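Local coordinates for probable adhesion protein (Pseudomonas aeruginosa PAO1, PDB 6R3Z) that binds divalent metal ions such as ferrous iron as a periplasmic solute-binding protein and probably delivers them to a transport system for uptake, at residues 126-129 and 130-134; 138-141 and 142-145; 146-149 and 150-153. All coordinates share one frame; numbering follows the deposited sequence. Where two conformers were deposited one is given.

Interaction 1 of 3, residues 126-129 and 130-134. With EDO (1,2-ethanediol), chain C.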
ATOM      1  N   ILE A 126      -1.175 -15.487   1.302  1.00 19.96           N
ATOM      2  CA  ILE A 126      -1.138 -15.510   2.761  1.00 19.04           C
ATOM      3  C   ILE A 126      -2.026 -16.650   3.312  1.00 23.04           C
ATOM      4  O   ILE A 126      -1.556 -17.434   4.136  1.00 24.28           O
ATOM      5  CB  ILE A 126      -1.481 -14.112   3.360  1.00 21.39           C
ATOM      6  CG1 ILE A 126      -0.410 -13.055   2.950  1.00 19.97           C
ATOM      7  CG2 ILE A 126      -1.586 -14.181   4.891  1.00 21.84           C
ATOM      8  CD1 ILE A 126      -0.897 -11.580   3.002  1.00 23.31           C
ATOM      9  N   ALA A 127      -3.280 -16.762   2.833  1.00 21.06           N
ATOM     10  CA  ALA A 127      -4.223 -17.787   3.299  1.00 22.00           C
ATOM     11  C   ALA A 127      -3.687 -19.210   3.073  1.00 26.72           C
ATOM     12  O   ALA A 127      -3.825 -20.057   3.953  1.00 26.26           O
ATOM     13  CB  ALA A 127      -5.575 -17.626   2.612  1.00 22.60           C
ATOM     14  N   ARG A 128      -3.075 -19.459   1.897  1.00 23.73           N
ATOM     15  CA  ARG A 128      -2.518 -20.766   1.556  1.00 24.06           C
ATOM     16  C   ARG A 128      -1.374 -21.106   2.526  1.00 26.48           C
ATOM     17  O   ARG A 128      -1.327 -22.221   3.053  1.00 24.98           O
ATOM     18  CB  ARG A 128      -1.989 -20.756   0.111  1.00 23.74           C
ATOM     19  CG  ARG A 128      -1.305 -22.077  -0.291  1.00 30.26           C
ATOM     20  CD  ARG A 128      -0.950 -22.112  -1.755  1.00 38.11           C
ATOM     21  NE  ARG A 128      -2.159 -22.173  -2.583  1.00 54.21           N
ATOM     22  CZ  ARG A 128      -2.173 -22.491  -3.873  1.00 67.43           C
ATOM     23  NH1 ARG A 128      -1.046 -22.808  -4.499  1.00 47.39           N
ATOM     24  NH2 ARG A 128      -3.319 -22.513  -4.543  1.00 54.81           N
ATOM     25  N   GLU A 129      -0.472 -20.141   2.754  1.00 23.45           N
ATOM     26  CA  GLU A 129       0.692 -20.339   3.619  1.00 22.82           C
ATOM     27  C   GLU A 129       0.313 -20.493   5.098  1.00 26.82           C
ATOM     28  O   GLU A 129       0.877 -21.351   5.779  1.00 26.28           O
ATOM     29  CB  GLU A 129       1.746 -19.244   3.397  1.00 23.34           C
ATOM     30  CG  GLU A 129       2.428 -19.330   2.037  1.00 28.46           C
ATOM     31  CD  GLU A 129       2.980 -20.711   1.711  1.00 48.09           C
ATOM     32  OE1 GLU A 129       3.809 -21.228   2.494  1.00 34.81           O
ATOM     33  OE2 GLU A 129       2.553 -21.294   0.690  1.00 38.77           O
ATOM     34  N   LEU A 130      -0.664 -19.695   5.581  1.00 23.29           N
ATOM     35  CA  LEU A 130      -1.138 -19.814   6.955  1.00 23.46           C
ATOM     36  C   LEU A 130      -1.794 -21.193   7.149  1.00 27.95           C
ATOM     37  O   LEU A 130      -1.595 -21.822   8.185  1.00 27.91           O
ATOM     38  CB  LEU A 130      -2.120 -18.700   7.327  1.00 22.67           C
ATOM     39  CG  LEU A 130      -1.506 -17.325   7.527  1.00 25.00           C
ATOM     40  CD1 LEU A 130      -2.596 -16.274   7.692  1.00 24.63           C
ATOM     41  CD2 LEU A 130      -0.543 -17.307   8.751  1.00 25.91           C
ATOM     42  N   GLY A 131      -2.528 -21.649   6.132  1.00 25.18           N
ATOM     43  CA  GLY A 131      -3.167 -22.961   6.136  1.00 25.26           C
ATOM     44  C   GLY A 131      -2.184 -24.106   6.290  1.00 30.49           C
ATOM     45  O   GLY A 131      -2.490 -25.102   6.961  1.00 31.69           O
ATOM     46  N   LYS A 132      -0.994 -23.983   5.666  1.00 26.34           N
ATOM     47  CA  LYS A 132       0.061 -24.999   5.765  1.00 27.48           C
ATOM     48  C   LYS A 132       0.657 -25.045   7.188  1.00 32.48           C
ATOM     49  O   LYS A 132       0.991 -26.123   7.687  1.00 31.18           O
ATOM     50  CB  LYS A 132       1.161 -24.767   4.730  1.00 29.25           C
ATOM     51  CG  LYS A 132       0.735 -25.020   3.291  1.00 41.74           C
ATOM     52  CD  LYS A 132       1.845 -24.594   2.350  1.00 48.38           C
ATOM     53  CE  LYS A 132       1.475 -24.751   0.898  1.00 52.99           C
ATOM     54  NZ  LYS A 132       2.528 -24.182   0.014  1.00 53.97           N
ATOM     55  N   LEU A 133       0.736 -23.880   7.848  1.00 30.63           N
ATOM     56  CA  LEU A 133       1.240 -23.762   9.216  1.00 31.30           C
ATOM     57  C   LEU A 133       0.211 -24.211  10.241  1.00 34.72           C
ATOM     58  O   LEU A 133       0.590 -24.654  11.323  1.00 36.69           O
ATOM     59  CB  LEU A 133       1.669 -22.308   9.511  1.00 30.92           C
ATOM     60  CG  LEU A 133       2.833 -21.754   8.662  1.00 36.35           C
ATOM     61  CD1 LEU A 133       2.951 -20.264   8.838  1.00 35.93           C
ATOM     62  CD2 LEU A 133       4.177 -22.399   9.049  1.00 40.40           C
ATOM     63  N   ASP A 134      -1.092 -24.086   9.915  1.00 30.04           N
ATOM     64  CA  ASP A 134      -2.181 -24.404  10.841  1.00 29.12           C
ATOM     65  C   ASP A 134      -3.277 -25.184  10.089  1.00 33.56           C
ATOM     66  O   ASP A 134      -4.325 -24.610   9.762  1.00 32.39           O
ATOM     67  CB  ASP A 134      -2.704 -23.077  11.434  1.00 29.51           C
ATOM     68  CG  ASP A 134      -3.779 -23.167  12.506  1.00 34.46           C
ATOM     69  OD1 ASP A 134      -3.925 -24.251  13.122  1.00 35.80           O
ATOM     70  OD2 ASP A 134      -4.477 -22.165  12.719  1.00 35.73           O
TER
HETATM   71  C1  EDO C 402       6.829 -20.088   5.773  1.00 50.93           C
HETATM   72  O1  EDO C 402       5.616 -20.575   6.326  1.00 50.89           O
HETATM   73  C2  EDO C 402       6.796 -20.176   4.223  1.00 51.12           C
HETATM   74  O2  EDO C 402       5.691 -19.442   3.698  1.00 49.41           O
HETATM   75  O   HOH W   1       5.396 -23.268   1.618  1.00 59.70           O
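I126 and L130 touch on the buried side of the last turns of helix 116-133, their side chains side by side and pointing the same way, with CG2 of I126 3.6 Å from CD1 of L130. I126 holds CG2 anti to its nitrogen and CG1 beside it (chi1 -64°), which sets the methyl against L130 and leads the longer branch away from L130. This pair belongs to the face that the helix lays against the N-terminal lobe of the solute-binding protein: I126 meets Y19 and I23 of helix 14-24 and V60 of strand 58-61, while L130 packs on V58 and on Y141 of helix 138-160. Beneath it the backbone bond from L130 N to I126 O is 2.8 Å long; the one from L133 N to E129 O, in the last turn, before D134 leaves helical geometry, has stretched to 3.3 Å. On the solvent side the packing gives way to charge. E129, bent at chi2 (-51°), swings its carboxylate to K132, whose extended chain crosses it; NZ forms a salt bridge of 3.0 Å to OE2, arriving on the syn side. The other oxygen, OE1, accepts bonds from a water at 2.7 Å and from O2 of a 1,2-ethanediol molecule, probably left from crystallisation, at 2.9 Å. That diol also lies near L133, with its O1 3.6 Å from CD2.

Interaction 2 of 3, residues 138-141 and 142-145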
ATOM      1  N   ALA A 138      -6.998 -24.487   7.853  1.00 26.47           N
ATOM      2  CA  ALA A 138      -6.743 -24.266   6.424  1.00 26.81           C
ATOM      3  C   ALA A 138      -8.015 -23.996   5.590  1.00 30.42           C
ATOM      4  O   ALA A 138      -8.020 -23.052   4.800  1.00 29.68           O
ATOM      5  CB  ALA A 138      -5.955 -25.428   5.833  1.00 28.43           C
ATOM      6  N   LYS A 139      -9.093 -24.788   5.782  1.00 27.70           N
ATOM      7  CA  LYS A 139     -10.329 -24.578   5.010  1.00 28.18           C
ATOM      8  C   LYS A 139     -10.982 -23.216   5.336  1.00 30.54           C
ATOM      9  O   LYS A 139     -11.421 -22.523   4.421  1.00 30.01           O
ATOM     10  CB  LYS A 139     -11.323 -25.731   5.177  1.00 31.57           C
ATOM     11  CG  LYS A 139     -12.089 -26.004   3.883  1.00 47.09           C
ATOM     12  CD  LYS A 139     -13.535 -26.401   4.133  1.00 59.18           C
ATOM     13  CE  LYS A 139     -14.410 -26.044   2.955  1.00 74.97           C
ATOM     14  NZ  LYS A 139     -15.843 -26.354   3.214  1.00 89.01           N
ATOM     15  N   ALA A 140     -11.009 -22.836   6.615  1.00 27.04           N
ATOM     16  CA  ALA A 140     -11.569 -21.550   7.071  1.00 26.66           C
ATOM     17  C   ALA A 140     -10.776 -20.365   6.472  1.00 27.46           C
ATOM     18  O   ALA A 140     -11.388 -19.417   5.949  1.00 25.05           O
ATOM     19  CB  ALA A 140     -11.559 -21.478   8.587  1.00 27.71           C
ATOM     20  N   TYR A 141      -9.426 -20.442   6.498  1.00 24.08           N
ATOM     21  CA  TYR A 141      -8.579 -19.390   5.923  1.00 22.44           C
ATOM     22  C   TYR A 141      -8.859 -19.210   4.422  1.00 24.52           C
ATOM     23  O   TYR A 141      -8.973 -18.083   3.946  1.00 22.76           O
ATOM     24  CB  TYR A 141      -7.074 -19.638   6.183  1.00 23.17           C
ATOM     25  CG  TYR A 141      -6.657 -19.710   7.646  1.00 23.93           C
ATOM     26  CD1 TYR A 141      -7.438 -19.129   8.651  1.00 25.01           C
ATOM     27  CD2 TYR A 141      -5.465 -20.328   8.019  1.00 24.76           C
ATOM     28  CE1 TYR A 141      -7.028 -19.155   9.992  1.00 25.36           C
ATOM     29  CE2 TYR A 141      -5.060 -20.383   9.355  1.00 26.18           C
ATOM     30  CZ  TYR A 141      -5.835 -19.784  10.335  1.00 31.32           C
ATOM     31  OH  TYR A 141      -5.450 -19.899  11.646  1.00 30.11           O
ATOM     32  N   THR A 142      -9.009 -20.322   3.697  1.00 22.26           N
ATOM     33  CA  THR A 142      -9.307 -20.316   2.263  1.00 22.61           C
ATOM     34  C   THR A 142     -10.673 -19.686   2.014  1.00 26.30           C
ATOM     35  O   THR A 142     -10.789 -18.807   1.149  1.00 24.84           O
ATOM     36  CB  THR A 142      -9.157 -21.742   1.682  1.00 28.74           C
ATOM     37  OG1 THR A 142      -7.781 -22.119   1.826  1.00 30.02           O
ATOM     38  CG2 THR A 142      -9.554 -21.825   0.201  1.00 29.55           C
ATOM     39  N   ARG A 143     -11.693 -20.121   2.780  1.00 24.46           N
ATOM     40  CA  ARG A 143     -13.062 -19.605   2.664  1.00 24.73           C
ATOM     41  C   ARG A 143     -13.093 -18.076   2.904  1.00 25.66           C
ATOM     42  O   ARG A 143     -13.670 -17.330   2.104  1.00 24.12           O
ATOM     43  CB  ARG A 143     -13.971 -20.332   3.652  1.00 27.00           C
ATOM     44  CG  ARG A 143     -15.451 -20.046   3.488  1.00 37.56           C
ATOM     45  CD  ARG A 143     -16.279 -20.993   4.359  1.00 41.65           C
ATOM     46  NE  ARG A 143     -15.942 -20.884   5.782  1.00 42.74           N
ATOM     47  CZ  ARG A 143     -15.472 -21.882   6.531  1.00 57.12           C
ATOM     48  NH1 ARG A 143     -15.300 -23.092   6.008  1.00 42.34           N
ATOM     49  NH2 ARG A 143     -15.186 -21.679   7.809  1.00 50.41           N
ATOM     50  N   ASN A 144     -12.420 -17.625   3.981  1.00 21.23           N
ATOM     51  CA  ASN A 144     -12.358 -16.210   4.357  1.00 21.07           C
ATOM     52  C   ASN A 144     -11.619 -15.389   3.301  1.00 24.88           C
ATOM     53  O   ASN A 144     -12.073 -14.291   2.959  1.00 23.63           O
ATOM     54  CB  ASN A 144     -11.705 -16.052   5.727  1.00 21.77           C
ATOM     55  CG  ASN A 144     -12.531 -16.594   6.882  1.00 32.61           C
ATOM     56  OD1 ASN A 144     -13.750 -16.839   6.782  1.00 27.33           O
ATOM     57  ND2 ASN A 144     -11.880 -16.804   8.014  1.00 23.44           N
ATOM     58  N   ALA A 145     -10.504 -15.931   2.753  1.00 22.75           N
ATOM     59  CA  ALA A 145      -9.761 -15.230   1.717  1.00 22.57           C
ATOM     60  C   ALA A 145     -10.660 -15.035   0.473  1.00 25.22           C
ATOM     61  O   ALA A 145     -10.695 -13.933  -0.083  1.00 22.80           O
ATOM     62  CB  ALA A 145      -8.490 -15.988   1.359  1.00 23.37           C
TER
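A138, at the start of helix 138-160, accepts the backbone bond of T142, one turn on: T142 N donates to A138 O over 3.1 Å. This helix packs on helix 116-133 and is the long helix that links the two lobes, a hallmark of this solute-binding protein family. T142 OG1 also lies 3.1 Å from A138 O, turned back over the preceding turn with OG1 beside its own nitrogen (chi1 -64°). K139 comes next, its carbonyl bound by R143 N, and its side chain crosses that of R143 obliquely. Two positive ends thus sit close on the exposed side, NZ of K139 4.3 Å from NH1 of R143, a proximity that probably costs some electrostatic energy. A140 provides the surface on which the arginine lies: R143, bent at chi3 (59°), folds its guanidinium back so that one face covers CA of A140, and NH2 reaches CB of A140 at 3.7 Å. The carbonyl of A140 takes N144 N, and CG of the N144 amide rests 3.2 Å from the same oxygen, while ND2 donates to I23 O and so ties this turn to helix 14-24. Y141 ends the segment with its ring on I23 and V24 of helix 14-24. Y141 O accepts a 2.9 Å bond from A145 N, and CB of A145 sits 3.4 Å from that oxygen.

Interaction 3 of 3, residues 146-149 and 150-153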
ATOM      1  N   ARG A 146     -11.440 -16.067   0.100  1.00 22.72           N
ATOM      2  CA  ARG A 146     -12.332 -15.951  -1.056  1.00 23.70           C
ATOM      3  C   ARG A 146     -13.439 -14.901  -0.828  1.00 27.09           C
ATOM      4  O   ARG A 146     -13.701 -14.116  -1.740  1.00 27.38           O
ATOM      5  CB  ARG A 146     -12.897 -17.318  -1.497  1.00 26.07           C
ATOM      6  CG  ARG A 146     -11.827 -18.336  -1.926  1.00 27.99           C
ATOM      7  CD  ARG A 146     -10.901 -17.865  -3.051  1.00 41.37           C
ATOM      8  NE  ARG A 146      -9.902 -18.879  -3.425  1.00 49.45           N
ATOM      9  CZ  ARG A 146      -8.740 -19.073  -2.801  1.00 61.44           C
ATOM     10  NH1 ARG A 146      -7.902 -20.012  -3.224  1.00 44.04           N
ATOM     11  NH2 ARG A 146      -8.412 -18.334  -1.743  1.00 44.53           N
ATOM     12  N   ALA A 147     -14.033 -14.843   0.390  1.00 23.93           N
ATOM     13  CA  ALA A 147     -15.061 -13.840   0.730  1.00 24.40           C
ATOM     14  C   ALA A 147     -14.446 -12.425   0.709  1.00 25.48           C
ATOM     15  O   ALA A 147     -15.055 -11.488   0.176  1.00 24.40           O
ATOM     16  CB  ALA A 147     -15.653 -14.123   2.104  1.00 25.86           C
ATOM     17  N   TYR A 148     -13.214 -12.296   1.203  1.00 22.05           N
ATOM     18  CA  TYR A 148     -12.546 -11.002   1.257  1.00 20.80           C
ATOM     19  C   TYR A 148     -12.250 -10.488  -0.156  1.00 24.61           C
ATOM     20  O   TYR A 148     -12.555  -9.330  -0.445  1.00 23.77           O
ATOM     21  CB  TYR A 148     -11.276 -11.056   2.116  1.00 21.66           C
ATOM     22  CG  TYR A 148     -10.652  -9.699   2.375  1.00 22.42           C
ATOM     23  CD1 TYR A 148     -11.405  -8.649   2.908  1.00 23.67           C
ATOM     24  CD2 TYR A 148      -9.291  -9.486   2.169  1.00 22.84           C
ATOM     25  CE1 TYR A 148     -10.815  -7.419   3.218  1.00 23.51           C
ATOM     26  CE2 TYR A 148      -8.703  -8.249   2.428  1.00 22.97           C
ATOM     27  CZ  TYR A 148      -9.461  -7.226   2.975  1.00 24.51           C
ATOM     28  OH  TYR A 148      -8.866  -6.016   3.233  1.00 23.86           O
ATOM     29  N   ALA A 149     -11.733 -11.374  -1.037  1.00 23.27           N
ATOM     30  CA  ALA A 149     -11.453 -11.084  -2.451  1.00 24.46           C
ATOM     31  C   ALA A 149     -12.743 -10.652  -3.178  1.00 27.01           C
ATOM     32  O   ALA A 149     -12.693  -9.741  -4.004  1.00 26.36           O
ATOM     33  CB  ALA A 149     -10.850 -12.309  -3.129  1.00 26.36           C
ATOM     34  N   LYS A 150     -13.903 -11.248  -2.813  1.00 22.41           N
ATOM     35  CA  LYS A 150     -15.188 -10.882  -3.420  1.00 22.57           C
ATOM     36  C   LYS A 150     -15.526  -9.409  -3.051  1.00 25.33           C
ATOM     37  O   LYS A 150     -15.954  -8.636  -3.920  1.00 24.32           O
ATOM     38  CB  LYS A 150     -16.296 -11.850  -2.954  1.00 24.88           C
ATOM     39  CG  LYS A 150     -17.586 -11.710  -3.740  1.00 31.49           C
ATOM     40  CD  LYS A 150     -18.648 -12.707  -3.290  1.00 40.67           C
ATOM     41  CE  LYS A 150     -19.962 -12.410  -3.975  1.00 51.90           C
ATOM     42  NZ  LYS A 150     -21.085 -13.165  -3.369  1.00 61.96           N
ATOM     43  N   ARG A 151     -15.299  -9.028  -1.776  1.00 22.54           N
ATOM     44  CA  ARG A 151     -15.542  -7.659  -1.290  1.00 22.79           C
ATOM     45  C   ARG A 151     -14.628  -6.670  -2.015  1.00 25.67           C
ATOM     46  O   ARG A 151     -15.090  -5.600  -2.404  1.00 26.11           O
ATOM     47  CB  ARG A 151     -15.389  -7.543   0.244  1.00 23.92           C
ATOM     48  CG  ARG A 151     -16.551  -8.202   1.013  1.00 28.02           C
ATOM     49  CD  ARG A 151     -16.916  -7.473   2.312  1.00 28.90           C
ATOM     50  NE  ARG A 151     -15.773  -7.121   3.168  1.00 28.85           N
ATOM     51  CZ  ARG A 151     -15.135  -7.958   3.986  1.00 35.51           C
ATOM     52  NH1 ARG A 151     -15.485  -9.240   4.043  1.00 31.13           N
ATOM     53  NH2 ARG A 151     -14.135  -7.519   4.750  1.00 26.87           N
ATOM     54  N   LEU A 152     -13.363  -7.038  -2.232  1.00 22.33           N
ATOM     55  CA  LEU A 152     -12.408  -6.146  -2.915  1.00 22.31           C
ATOM     56  C   LEU A 152     -12.822  -5.899  -4.381  1.00 26.22           C
ATOM     57  O   LEU A 152     -12.748  -4.759  -4.852  1.00 24.52           O
ATOM     58  CB  LEU A 152     -10.945  -6.627  -2.796  1.00 22.80           C
ATOM     59  CG  LEU A 152     -10.374  -6.761  -1.355  1.00 24.86           C
ATOM     60  CD1 LEU A 152      -8.941  -7.304  -1.370  1.00 24.84           C
ATOM     61  CD2 LEU A 152     -10.489  -5.439  -0.558  1.00 25.83           C
ATOM     62  N   ARG A 153     -13.276  -6.956  -5.087  0.50 23.87           N
ATOM     63  CA  ARG A 153     -13.753  -6.830  -6.471  0.50 23.95           C
ATOM     64  C   ARG A 153     -14.988  -5.910  -6.521  0.50 27.96           C
ATOM     65  O   ARG A 153     -15.089  -5.061  -7.410  0.50 27.29           O
ATOM     66  CB  ARG A 153     -14.077  -8.205  -7.067  0.50 24.07           C
ATOM     67  CG  ARG A 153     -12.842  -9.022  -7.430  0.50 28.57           C
ATOM     68  CD  ARG A 153     -13.186 -10.239  -8.282  0.50 30.44           C
ATOM     69  NE  ARG A 153     -14.008 -11.210  -7.554  0.50 33.68           N
ATOM     70  CZ  ARG A 153     -13.531 -12.217  -6.830  0.50 41.48           C
ATOM     71  NH1 ARG A 153     -14.359 -13.035  -6.198  0.50 35.90           N
ATOM     72  NH2 ARG A 153     -12.223 -12.419  -6.740  0.50 31.86           N
TER
HETATM   73  O   HOH W   2     -13.227 -14.877  -4.347  1.00 38.56           O
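In the long helix that links the two lobes, 138-160, Y148 meets both R151 and L152, one turn further on, where helices 14-24, 116-133 and 260-277 lie close by. The arginine comes to the edge of the tyrosine ring: NH2 of R151 is 3.5 Å from CD1 of Y148 and lies close to the ring plane, and CZ is in that plane too. From the arginine's side the contact is over a face, since CD1 sits above its guanidinium, and the two planes are 62° apart. This is therefore an edge approach and not a stack over the ring. R151 gets there by bends at chi2 and chi3 (-47°), which fold the chain back along the helix. Its NH2 has stronger partners elsewhere, a salt bridge to E262 of helix 260-277 and a hydrogen bond to N22 of helix 14-24, so the guanidinium joins three helices next to the tyrosine. L152 covers a face of the same ring with CD1, 3.9 Å from CE2 of Y148. Y148 carries CG anti to its nitrogen (chi1 -171°), directing the ring toward helix 14-24, where S18, Y19 and N22 receive it. The buried flank continues through A149 and L152, which touch I120 and I116 of helix 116-133. On the exposed flank, R153 in one of its two conformers curls back over the preceding turn: A149 O lies 3.8 Å above the centre of its guanidinium, and NH2 is 3.9 Å from CB of A149. In that conformer a water in the guanidinium plane accepts from NH1 of R153 at 2.8 Å and donates to R146 O at 2.8 Å. That carbonyl also receives the backbone bond from K150 N, 3.1 Å long.

In the fold
The three contacts follow one another along the chain. Interaction 1 closes helix 116-133, and interactions 2 and 3 occupy adjoining parts of helix 138-160, which follows it. Centres of interactions 1 and 2 lie 9 Å apart, of 2 and 3 12 Å, and of 1 and 3 about 18 Å, without touching. Interactions 1 and 2 meet where A127 CB packs on A145 CB, and D134 OD2 is 2.7 Å from Y141 OH in a weak hydrogen bond. The two helices pair beside the N-terminal sheet, and helix 138-160 runs on toward the second sheet, consistent with its role as the connection between the lobes; interaction 3 brings it to helix 260-277. All three lie away from the nickel site.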